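PDB 4JJJ: cellulose 1,4-beta-cellobiosidase from Thermobifida fusca, which probably hydrolyses the beta-1,4-glucosidic bonds of cellulose to release cellobiose, the work of the family 48 glycoside hydrolase module that makes up this chain. Local coordinates for residues 60-65 with 626-631; 202-207 with 211-216; 330-335 with 350-355; 363-368 with 391-396. The protein carries 1 engineered substitution. All coordinates share one frame; numbering follows the deposited sequence. Where two conformers were deposited one is given.

Contact 1 of 4, residues 60-65 with 626-631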
# COMPACT_ATOMS: atom_id res chain seq x y z
N GLU A 60 -2.73 1.11 18.43
CA GLU A 60 -2.18 0.74 19.73
C GLU A 60 -1.07 1.63 20.20
O GLU A 60 -0.90 1.76 21.41
CB GLU A 60 -1.78 -0.77 19.72
CG GLU A 60 -2.93 -1.73 19.44
CD GLU A 60 -4.04 -1.79 20.42
OE1 GLU A 60 -4.22 -0.82 21.23
OE2 GLU A 60 -4.78 -2.79 20.32
N ALA A 61 -0.37 2.29 19.27
CA ALA A 61 0.68 3.20 19.74
C ALA A 61 0.03 4.41 20.40
O ALA A 61 0.47 4.93 21.46
CB ALA A 61 1.59 3.61 18.56
N TYR A 62 -1.03 4.96 19.81
CA TYR A 62 -1.79 6.06 20.42
C TYR A 62 -2.45 5.59 21.71
O TYR A 62 -2.50 6.35 22.66
CB TYR A 62 -2.83 6.67 19.49
CG TYR A 62 -2.31 7.90 18.76
CD1 TYR A 62 -2.15 7.89 17.39
CD2 TYR A 62 -2.02 9.02 19.47
CE1 TYR A 62 -1.68 9.00 16.72
CE2 TYR A 62 -1.52 10.14 18.81
CZ TYR A 62 -1.38 10.14 17.40
OH TYR A 62 -0.83 11.21 16.66
N TYR A 63 -2.90 4.37 21.79
CA TYR A 63 -3.36 3.84 23.05
C TYR A 63 -2.27 3.89 24.12
O TYR A 63 -2.53 4.30 25.27
CB TYR A 63 -3.94 2.43 22.90
CG TYR A 63 -4.60 1.92 24.20
CD1 TYR A 63 -5.85 2.40 24.56
CD2 TYR A 63 -3.90 1.11 25.04
CE1 TYR A 63 -6.44 1.95 25.73
CE2 TYR A 63 -4.47 0.63 26.23
CZ TYR A 63 -5.72 1.08 26.54
OH TYR A 63 -6.36 0.73 27.78
N GLY A 64 -1.06 3.46 23.80
CA GLY A 64 0.07 3.68 24.70
C GLY A 64 0.33 5.07 25.11
O GLY A 64 0.63 5.36 26.26
N ARG A 65 0.22 6.01 24.19
CA ARG A 65 0.40 7.42 24.50
C ARG A 65 -0.58 7.88 25.54
O ARG A 65 -0.22 8.53 26.54
CB ARG A 65 0.26 8.33 23.28
CG ARG A 65 0.44 9.81 23.57
CD ARG A 65 0.23 10.76 22.39
NE ARG A 65 0.64 12.08 22.85
CZ ARG A 65 -0.08 12.88 23.61
NH1 ARG A 65 -1.40 12.72 23.84
NH2 ARG A 65 0.54 13.94 24.08
N ILE A 626 -9.36 7.92 11.80
CA ILE A 626 -10.19 8.80 12.61
C ILE A 626 -9.70 8.86 14.10
O ILE A 626 -9.60 9.94 14.68
CB ILE A 626 -11.70 8.42 12.53
CG1 ILE A 626 -12.23 8.56 11.11
CG2 ILE A 626 -12.49 9.27 13.48
CD1 ILE A 626 -13.56 7.80 10.95
N ALA A 627 -9.59 7.69 14.70
CA ALA A 627 -9.08 7.62 16.08
C ALA A 627 -7.80 8.42 16.20
O ALA A 627 -7.63 9.14 17.15
CB ALA A 627 -8.83 6.20 16.50
N THR A 628 -6.86 8.22 15.28
CA THR A 628 -5.54 8.92 15.35
C THR A 628 -5.74 10.43 15.17
O THR A 628 -4.95 11.19 15.76
CB THR A 628 -4.52 8.37 14.39
OG1 THR A 628 -4.82 8.73 12.99
CG2 THR A 628 -4.35 6.89 14.61
N ALA A 629 -6.72 10.89 14.43
CA ALA A 629 -6.96 12.32 14.23
C ALA A 629 -7.42 12.95 15.56
O ALA A 629 -7.00 14.02 15.92
CB ALA A 629 -7.97 12.57 13.08
N PHE A 630 -8.31 12.26 16.23
CA PHE A 630 -8.75 12.72 17.56
C PHE A 630 -7.61 12.76 18.55
O PHE A 630 -7.45 13.78 19.27
CB PHE A 630 -9.87 11.85 18.10
CG PHE A 630 -11.14 11.85 17.26
CD1 PHE A 630 -11.55 12.95 16.46
CD2 PHE A 630 -12.01 10.78 17.40
CE1 PHE A 630 -12.77 12.90 15.75
CE2 PHE A 630 -13.21 10.71 16.67
CZ PHE A 630 -13.63 11.77 15.92
N ALA A 631 -6.87 11.66 18.58
CA ALA A 631 -5.68 11.63 19.46
C ALA A 631 -4.65 12.70 19.13
O ALA A 631 -4.05 13.28 20.03
CB ALA A 631 -5.08 10.29 19.52
O HOH W 1 -3.44 11.65 22.26
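Tyr62, on helix 50-67, reaches across to Thr628 and Ala631 of helix 620-637, and its ring does nearly all of the touching. The side chain leaves the backbone with CB directed at the second helix; the first torsion (chi1 -95°) lies away from the staggered positions and turns the ring so that a face meets Ala631 CB. At the base of the ring, CG sits 3.7 Å from Ala631 CB. Beyond it the two branches of the ring find different partners. CD2 comes within 3.3 Å of the same methyl, and CE2 follows at 3.6 Å, so Ala631 CB lies over one face of the ring and makes a CH-pi contact, 29° from the ring normal. On the other branch, CD1 meets Thr628 CG2 at 3.7 Å, while CE1 rests against Thr628 CB at the same separation; the threonine side chain crosses the tyrosine at about a right angle. The tip leaves the contact, since OH hydrogen-bonds to Glu635 OE1, one turn farther along the C-terminal helix. Thr628 keeps its own hydroxyl at home, on Glu625 O and Lys507 NZ, and turns only CB and CG2 to the ring. A second, polar link lies beside this packing: one water accepts from Arg65 NH1 and donates to Ala631 O, 2.8 Å from each. Phe6 of helix 2-14 and Tyr511 of helix 499-516 also press on the tyrosine. Helices from near the two ends of the chain are thus drawn together, as in the closed ring of an (alpha/alpha)6 barrel.

Contact 2 of 4, residues 202-207 with 211-216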
# COMPACT_ATOMS: atom_id res chain seq x y z
N GLY A 202 -1.13 -25.64 -10.98
CA GLY A 202 -1.73 -24.67 -10.01
C GLY A 202 -2.21 -23.48 -10.83
O GLY A 202 -2.93 -23.52 -11.88
N TYR A 203 -1.80 -22.28 -10.36
CA TYR A 203 -2.15 -21.09 -11.07
C TYR A 203 -0.95 -20.50 -11.84
O TYR A 203 -1.08 -19.49 -12.48
CB TYR A 203 -2.61 -20.01 -10.05
CG TYR A 203 -3.96 -20.36 -9.38
CD1 TYR A 203 -4.02 -21.32 -8.39
CD2 TYR A 203 -5.14 -19.67 -9.75
CE1 TYR A 203 -5.21 -21.62 -7.80
CE2 TYR A 203 -6.35 -19.98 -9.17
CZ TYR A 203 -6.36 -20.95 -8.18
OH TYR A 203 -7.58 -21.25 -7.51
N LEU A 204 0.22 -21.20 -11.79
CA LEU A 204 1.47 -20.54 -12.16
C LEU A 204 1.44 -20.15 -13.65
O LEU A 204 1.98 -19.06 -14.04
CB LEU A 204 2.64 -21.45 -11.92
CG LEU A 204 2.86 -21.91 -10.54
CD1 LEU A 204 4.03 -22.85 -10.45
CD2 LEU A 204 3.05 -20.68 -9.60
N ASP A 205 0.87 -21.02 -14.49
CA ASP A 205 0.90 -20.79 -15.88
C ASP A 205 -0.18 -19.93 -16.43
O ASP A 205 -0.30 -19.82 -17.67
CB ASP A 205 1.01 -22.14 -16.68
CG ASP A 205 -0.11 -23.16 -16.34
OD1 ASP A 205 -0.99 -22.84 -15.53
OD2 ASP A 205 -0.19 -24.23 -17.04
N LEU A 206 -0.94 -19.21 -15.56
CA LEU A 206 -1.76 -18.10 -16.03
C LEU A 206 -0.83 -16.88 -16.23
O LEU A 206 -1.16 -15.95 -16.90
CB LEU A 206 -2.75 -17.76 -14.89
CG LEU A 206 -3.88 -18.77 -14.66
CD1 LEU A 206 -4.59 -18.53 -13.33
CD2 LEU A 206 -4.87 -18.68 -15.74
N PHE A 207 0.29 -16.89 -15.51
CA PHE A 207 1.11 -15.73 -15.27
C PHE A 207 2.48 -15.75 -15.92
O PHE A 207 2.87 -14.75 -16.49
CB PHE A 207 1.19 -15.42 -13.78
CG PHE A 207 -0.17 -15.38 -13.12
CD1 PHE A 207 -1.16 -14.57 -13.59
CD2 PHE A 207 -0.45 -16.15 -11.98
CE1 PHE A 207 -2.41 -14.51 -12.99
CE2 PHE A 207 -1.67 -16.12 -11.38
CZ PHE A 207 -2.64 -15.26 -11.85
N GLN A 211 8.99 -23.44 -19.53
CA GLN A 211 8.93 -24.76 -20.12
C GLN A 211 8.63 -25.82 -19.07
O GLN A 211 8.13 -26.87 -19.39
CB GLN A 211 10.21 -25.10 -20.92
CG GLN A 211 9.82 -25.74 -22.26
CD GLN A 211 10.93 -26.58 -22.89
OE1 GLN A 211 11.34 -27.60 -22.32
NE2 GLN A 211 11.42 -26.16 -24.06
N ASN A 212 8.99 -25.52 -17.82
CA ASN A 212 8.81 -26.43 -16.70
C ASN A 212 8.04 -25.64 -15.63
O ASN A 212 8.26 -24.38 -15.60
CB ASN A 212 10.19 -26.83 -16.13
CG ASN A 212 11.03 -27.67 -17.09
OD1 ASN A 212 10.64 -28.77 -17.49
ND2 ASN A 212 12.20 -27.14 -17.44
N TYR A 213 7.14 -26.27 -14.85
CA TYR A 213 6.55 -25.58 -13.66
C TYR A 213 6.83 -26.34 -12.39
O TYR A 213 6.69 -27.57 -12.27
CB TYR A 213 5.01 -25.32 -13.79
CG TYR A 213 4.74 -24.38 -14.90
CD1 TYR A 213 4.85 -22.99 -14.71
CD2 TYR A 213 4.42 -24.79 -16.14
CE1 TYR A 213 4.64 -22.09 -15.75
CE2 TYR A 213 4.22 -23.92 -17.22
CZ TYR A 213 4.30 -22.53 -17.00
OH TYR A 213 4.07 -21.64 -18.01
N ALA A 214 7.27 -25.63 -11.37
CA ALA A 214 7.57 -26.28 -10.14
C ALA A 214 6.70 -25.69 -9.02
O ALA A 214 6.41 -24.49 -9.06
CB ALA A 214 9.06 -26.09 -9.80
N LYS A 215 6.38 -26.51 -8.04
CA LYS A 215 5.67 -26.01 -6.82
C LYS A 215 6.57 -24.97 -6.17
O LYS A 215 7.81 -25.16 -6.12
CB LYS A 215 5.44 -27.17 -5.88
CG LYS A 215 4.51 -28.21 -6.50
CD LYS A 215 4.30 -29.36 -5.59
CE LYS A 215 3.37 -30.42 -6.20
NZ LYS A 215 3.11 -31.49 -5.20
N GLN A 216 5.98 -23.86 -5.67
CA GLN A 216 6.81 -22.70 -5.24
C GLN A 216 5.95 -21.74 -4.43
O GLN A 216 4.69 -21.85 -4.38
CB GLN A 216 7.27 -21.97 -6.50
CG GLN A 216 6.14 -21.40 -7.34
CD GLN A 216 6.68 -20.81 -8.61
OE1 GLN A 216 6.80 -19.58 -8.76
NE2 GLN A 216 7.04 -21.66 -9.55
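Leu204 and Asp205 pack against Tyr213, Ala214 and Gln216 where an irregular loop, 202-207, meets the extended segment 211-216, and the closeness is uneven. The tight part is at Leu204. Its CD1 methyl is wedged 3.2 Å from Ala214 O and 3.4 Å from Gln216 NE2, just where those two atoms are joined by a nearly straight hydrogen bond (2.9 Å from Gln216 NE2 to Ala214 O, 170° at the hydrogen). The acceptor lies in the plane of the Gln216 amide, which fixes that group's rotation, and CD2 of the leucine lies against the carbon chain of the glutamine, 3.8 Å from its CD. Asp205 is also close: its CB sits over one face of the Tyr213 ring, 3.3 Å from CZ, while its carboxylate turns elsewhere, to Trp568 NE1 and Asn201 ND2. Tyr213 OH is engaged by Thr208 O and Asp210 N in the short link between the segments. The other side is looser. The ring is partly exposed, Leu204 CB approaches its CD1 only to 3.9 Å, and Gln211, Asn212 and Lys215 are turned to solvent. With Gln216 replaced by alanine, Ala214 O would probably lose this donor and a gap would open beside the Leu204 methyls, near the bound glucose about 4 Å from the glutamine side chain. The two loops flank strand 208-209, and the second leads into strand 216-220, an inner strand of a four-stranded antiparallel sheet, where Gln216 pairs with Asp193 through the backbone and Lys215 with Leu307.

Contact 3 of 4, residues 330-335 with 350-355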
# COMPACT_ATOMS: atom_id res chain seq x y z
N LEU A 330 8.86 10.86 6.94
CA LEU A 330 8.98 10.72 8.40
C LEU A 330 9.65 9.42 8.74
O LEU A 330 10.62 9.44 9.52
CB LEU A 330 7.55 10.81 9.02
CG LEU A 330 7.37 10.87 10.53
CD1 LEU A 330 7.92 9.61 11.22
CD2 LEU A 330 8.05 12.11 11.13
N ALA A 331 9.26 8.33 8.15
CA ALA A 331 9.97 7.06 8.28
C ALA A 331 11.44 7.19 7.85
O ALA A 331 12.31 6.59 8.52
CB ALA A 331 9.27 5.96 7.56
N ALA A 332 11.69 7.89 6.74
CA ALA A 332 13.08 8.04 6.24
C ALA A 332 13.95 8.85 7.20
O ALA A 332 15.11 8.47 7.48
CB ALA A 332 13.11 8.59 4.85
N TYR A 333 13.33 9.88 7.78
CA TYR A 333 14.02 10.69 8.80
C TYR A 333 14.32 9.77 9.95
O TYR A 333 15.47 9.81 10.49
CB TYR A 333 13.05 11.81 9.25
CG TYR A 333 13.50 12.42 10.57
CD1 TYR A 333 14.53 13.30 10.57
CD2 TYR A 333 12.83 12.16 11.71
CE1 TYR A 333 14.91 13.92 11.77
CE2 TYR A 333 13.27 12.69 12.91
CZ TYR A 333 14.30 13.54 12.87
OH TYR A 333 14.71 14.15 14.10
N ALA A 334 13.36 8.99 10.43
CA ALA A 334 13.54 8.12 11.63
C ALA A 334 14.66 7.14 11.38
O ALA A 334 15.54 6.96 12.28
CB ALA A 334 12.26 7.42 12.06
N LEU A 335 14.59 6.44 10.29
CA LEU A 335 15.56 5.35 9.99
C LEU A 335 16.97 5.90 9.79
O LEU A 335 17.97 5.21 10.08
CB LEU A 335 15.13 4.50 8.82
CG LEU A 335 13.92 3.63 9.04
CD1 LEU A 335 13.33 3.23 7.69
CD2 LEU A 335 14.28 2.37 9.88
N GLN A 350 23.00 4.83 5.82
CA GLN A 350 23.38 5.64 4.66
C GLN A 350 22.31 5.59 3.58
O GLN A 350 21.98 6.63 2.96
CB GLN A 350 24.71 5.11 4.09
CG GLN A 350 25.27 5.94 2.94
CD GLN A 350 25.78 7.33 3.37
OE1 GLN A 350 26.49 7.49 4.38
NE2 GLN A 350 25.51 8.34 2.50
N ASP A 351 21.81 4.41 3.34
CA ASP A 351 20.81 4.23 2.27
C ASP A 351 19.57 5.06 2.62
O ASP A 351 18.97 5.72 1.74
CB ASP A 351 20.52 2.75 2.00
CG ASP A 351 21.59 2.06 1.27
OD1 ASP A 351 22.53 2.68 0.72
OD2 ASP A 351 21.54 0.82 1.26
N TRP A 352 19.13 4.98 3.88
CA TRP A 352 17.93 5.74 4.34
C TRP A 352 18.21 7.22 4.36
O TRP A 352 17.32 8.01 4.09
CB TRP A 352 17.42 5.20 5.65
CG TRP A 352 16.53 4.00 5.41
CD1 TRP A 352 16.84 2.67 5.59
CD2 TRP A 352 15.26 4.03 4.85
NE1 TRP A 352 15.77 1.88 5.23
CE2 TRP A 352 14.77 2.72 4.81
CE3 TRP A 352 14.41 5.08 4.43
CZ2 TRP A 352 13.51 2.44 4.35
CZ3 TRP A 352 13.14 4.78 4.04
CH2 TRP A 352 12.69 3.47 3.98
N ALA A 353 19.48 7.65 4.65
CA ALA A 353 19.78 9.09 4.59
C ALA A 353 19.71 9.59 3.12
O ALA A 353 19.11 10.67 2.82
CB ALA A 353 21.11 9.38 5.18
N THR A 354 20.17 8.76 2.21
CA THR A 354 20.05 9.10 0.77
C THR A 354 18.58 9.15 0.36
O THR A 354 18.16 10.08 -0.28
CB THR A 354 20.82 8.11 -0.06
OG1 THR A 354 22.18 8.10 0.37
CG2 THR A 354 20.74 8.43 -1.49
N SER A 355 17.85 8.16 0.80
CA SER A 355 16.38 8.11 0.50
C SER A 355 15.58 9.30 1.09
O SER A 355 14.69 9.82 0.44
CB SER A 355 15.75 6.78 0.98
OG SER A 355 14.40 6.64 0.54
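Two helices close in sequence, 329-337 and 348-365, run antiparallel in this (alpha/alpha)6 family 48 domain, and Trp352 of the second lies against Ala332 and Leu335 of the first. The leucine provides the tighter half. Its CD1 methyl stands over the centre of the indole, 3.4 Å from the centroid of the six-membered ring and 16° from the ring normal, a CH-pi contact whose nearest ring atom is CE2, 3.3 Å from that methyl. Leu335 CB covers the other end of the indole, 3.7 Å from CG. With CG anti to the carbonyl carbon (chi1 -84°), the tryptophan points its ring at the first helix, and the benzo ring reaches Ala332 obliquely: CE3 is 3.7 Å from Ala332 CA and nearly as close to CB. A small residue there lets the backbones approach, the alpha carbons of Ala332 and Trp352 being 5.7 Å apart. The polar corner of the indole is buried but satisfied, NE1 bonding to Gly260 O, in the last turn of helix 250-263, while Val230 of helix 223-242 touches Leu335. One aromatic plate laid across an alanine and under a leucine is how these two helices meet, the helix-helix packing on which an (alpha/alpha)6 fold is built.

Contact 4 of 4, residues 363-368 with 391-396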
# COMPACT_ATOMS: atom_id res chain seq x y z
N LEU A 363 9.14 14.59 -4.24
CA LEU A 363 7.89 15.16 -3.95
C LEU A 363 7.75 16.63 -4.43
O LEU A 363 6.75 17.09 -4.89
CB LEU A 363 7.64 15.03 -2.46
CG LEU A 363 7.46 13.66 -1.88
CD1 LEU A 363 7.24 13.73 -0.37
CD2 LEU A 363 6.29 12.87 -2.56
N GLN A 364 8.87 17.36 -4.33
CA GLN A 364 8.91 18.75 -4.77
C GLN A 364 8.87 18.82 -6.31
O GLN A 364 8.12 19.66 -6.85
CB GLN A 364 10.12 19.46 -4.21
CG GLN A 364 10.17 20.92 -4.53
CD GLN A 364 8.98 21.77 -4.04
OE1 GLN A 364 9.03 22.38 -3.00
NE2 GLN A 364 7.85 21.77 -4.74
N TRP A 365 9.60 17.94 -6.97
CA TRP A 365 9.61 17.83 -8.42
C TRP A 365 8.20 17.57 -8.92
O TRP A 365 7.79 18.09 -9.98
CB TRP A 365 10.53 16.73 -8.84
CG TRP A 365 10.45 16.36 -10.31
CD1 TRP A 365 10.71 17.15 -11.37
CD2 TRP A 365 10.08 15.07 -10.84
NE1 TRP A 365 10.50 16.46 -12.54
CE2 TRP A 365 10.17 15.16 -12.25
CE3 TRP A 365 9.73 13.86 -10.26
CZ2 TRP A 365 9.84 14.12 -13.08
CZ3 TRP A 365 9.37 12.81 -11.10
CH2 TRP A 365 9.46 12.90 -12.47
N LEU A 366 7.39 16.81 -8.15
CA LEU A 366 6.04 16.44 -8.61
C LEU A 366 5.00 17.48 -8.28
O LEU A 366 3.78 17.24 -8.54
CB LEU A 366 5.62 15.11 -7.96
CG LEU A 366 6.42 13.91 -8.48
CD1 LEU A 366 6.31 12.67 -7.61
CD2 LEU A 366 5.99 13.55 -9.89
N GLN A 367 5.35 18.57 -7.60
CA GLN A 367 4.35 19.50 -7.19
C GLN A 367 3.84 20.37 -8.36
O GLN A 367 4.57 21.15 -8.98
CB GLN A 367 4.83 20.40 -6.02
CG GLN A 367 3.74 21.28 -5.47
CD GLN A 367 4.03 21.76 -4.07
OE1 GLN A 367 5.15 22.21 -3.79
NE2 GLN A 367 3.08 21.62 -3.21
N SER A 368 2.58 20.20 -8.65
CA SER A 368 1.87 20.87 -9.78
C SER A 368 1.81 22.36 -9.56
O SER A 368 1.94 22.92 -8.43
CB SER A 368 0.47 20.29 -9.94
OG SER A 368 -0.32 20.60 -8.77
N GLY A 391 10.98 13.87 -25.06
CA GLY A 391 10.64 15.06 -24.32
C GLY A 391 9.93 14.83 -22.97
O GLY A 391 9.67 15.80 -22.21
N LEU A 392 9.63 13.57 -22.67
CA LEU A 392 9.05 13.29 -21.35
C LEU A 392 10.01 13.72 -20.25
O LEU A 392 11.22 13.41 -20.28
CB LEU A 392 8.74 11.83 -21.21
CG LEU A 392 8.02 11.36 -19.89
CD1 LEU A 392 6.70 12.02 -19.74
CD2 LEU A 392 7.99 9.84 -19.95
N SER A 393 9.41 14.34 -19.22
CA SER A 393 10.14 14.78 -18.04
C SER A 393 10.92 13.66 -17.34
O SER A 393 10.49 12.51 -17.25
CB SER A 393 9.14 15.40 -17.02
OG SER A 393 9.81 16.08 -16.01
N GLN A 394 12.03 14.02 -16.69
CA GLN A 394 12.85 13.05 -15.97
C GLN A 394 13.19 13.50 -14.54
O GLN A 394 13.21 14.72 -14.23
CB GLN A 394 14.10 12.73 -16.71
CG GLN A 394 13.84 11.95 -17.99
CD GLN A 394 15.13 11.59 -18.68
OE1 GLN A 394 15.72 12.47 -19.27
NE2 GLN A 394 15.59 10.38 -18.56
N PHE A 395 13.48 12.53 -13.72
CA PHE A 395 13.94 12.75 -12.33
C PHE A 395 15.03 11.68 -12.17
O PHE A 395 14.77 10.48 -12.10
CB PHE A 395 12.80 12.55 -11.35
CG PHE A 395 13.22 12.65 -9.92
CD1 PHE A 395 13.30 13.83 -9.32
CD2 PHE A 395 13.45 11.53 -9.15
CE1 PHE A 395 13.66 13.96 -7.96
CE2 PHE A 395 13.86 11.56 -7.84
CZ PHE A 395 13.94 12.82 -7.23
N TYR A 396 16.29 12.11 -12.02
CA TYR A 396 17.42 11.23 -11.86
C TYR A 396 17.44 10.14 -12.93
O TYR A 396 17.68 8.96 -12.65
CB TYR A 396 17.54 10.71 -10.41
CG TYR A 396 17.96 11.70 -9.37
CD1 TYR A 396 19.25 11.72 -8.96
CD2 TYR A 396 17.10 12.64 -8.85
CE1 TYR A 396 19.67 12.65 -8.06
CE2 TYR A 396 17.49 13.57 -7.95
CZ TYR A 396 18.80 13.60 -7.59
OH TYR A 396 19.18 14.50 -6.60
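Gln367 O is gripped by both Tyr482 OH and Asn485 ND2, and the latter also takes O of Trp365, the helix residue that faces Phe395. The contact joins the C-terminal end of helix 348-365 to strand 394-395, an outer strand of a four-stranded antiparallel sheet. Both aromatic side chains leave with CG opposite the backbone nitrogen (chi1 170° for Trp365), which brings them toward each other. Phe395 CB, rather than its ring, lies over the indole: it is 3.4 Å from the centroid of the six-membered ring and 9° from the normal, a CH-pi contact. The two rings themselves are slid apart, with centroids 5.1 Å distant and planes inclined by 26°, so they barely overlap. Indole NE1 bonds to Asp476 O. A leucine in place of Trp365 would probably strip Phe395 CB of its aromatic platform, leave Asp476 O without that donor, and open a gap under the strand. The Phe395 side chain also lies about 4 Å from that of Glu361, which with Asp357 holds a zinc ion. Ser393 OG, which hydrogen-bonds to Pro475 O, lies at the indole edge, in its plane, 3.5 Å from Trp365 CZ2, a carbon also 3.6 Å from Gln394 O.

Contacts 1, 3 and 4 are buried, whereas contact 2 is partly open to solvent and lies on the opposite side of the chain's centre from contact 1, beside bound glucose. Contacts 3 and 4 use the same helix, 348-365, near its two ends: its beginning packs on another helix and its end on a strand. In both helix-helix contacts a methyl covers an aromatic face, and contact 1 adds a bridging water. Contact 4 repeats that chemistry with a beta-carbon. Contact 2, between loops, likewise sets a beta-carbon over a ring, and wedges a leucine against an amide-carbonyl bond made within one of its segments. Nowhere does a direct hydrogen bond join the paired segments.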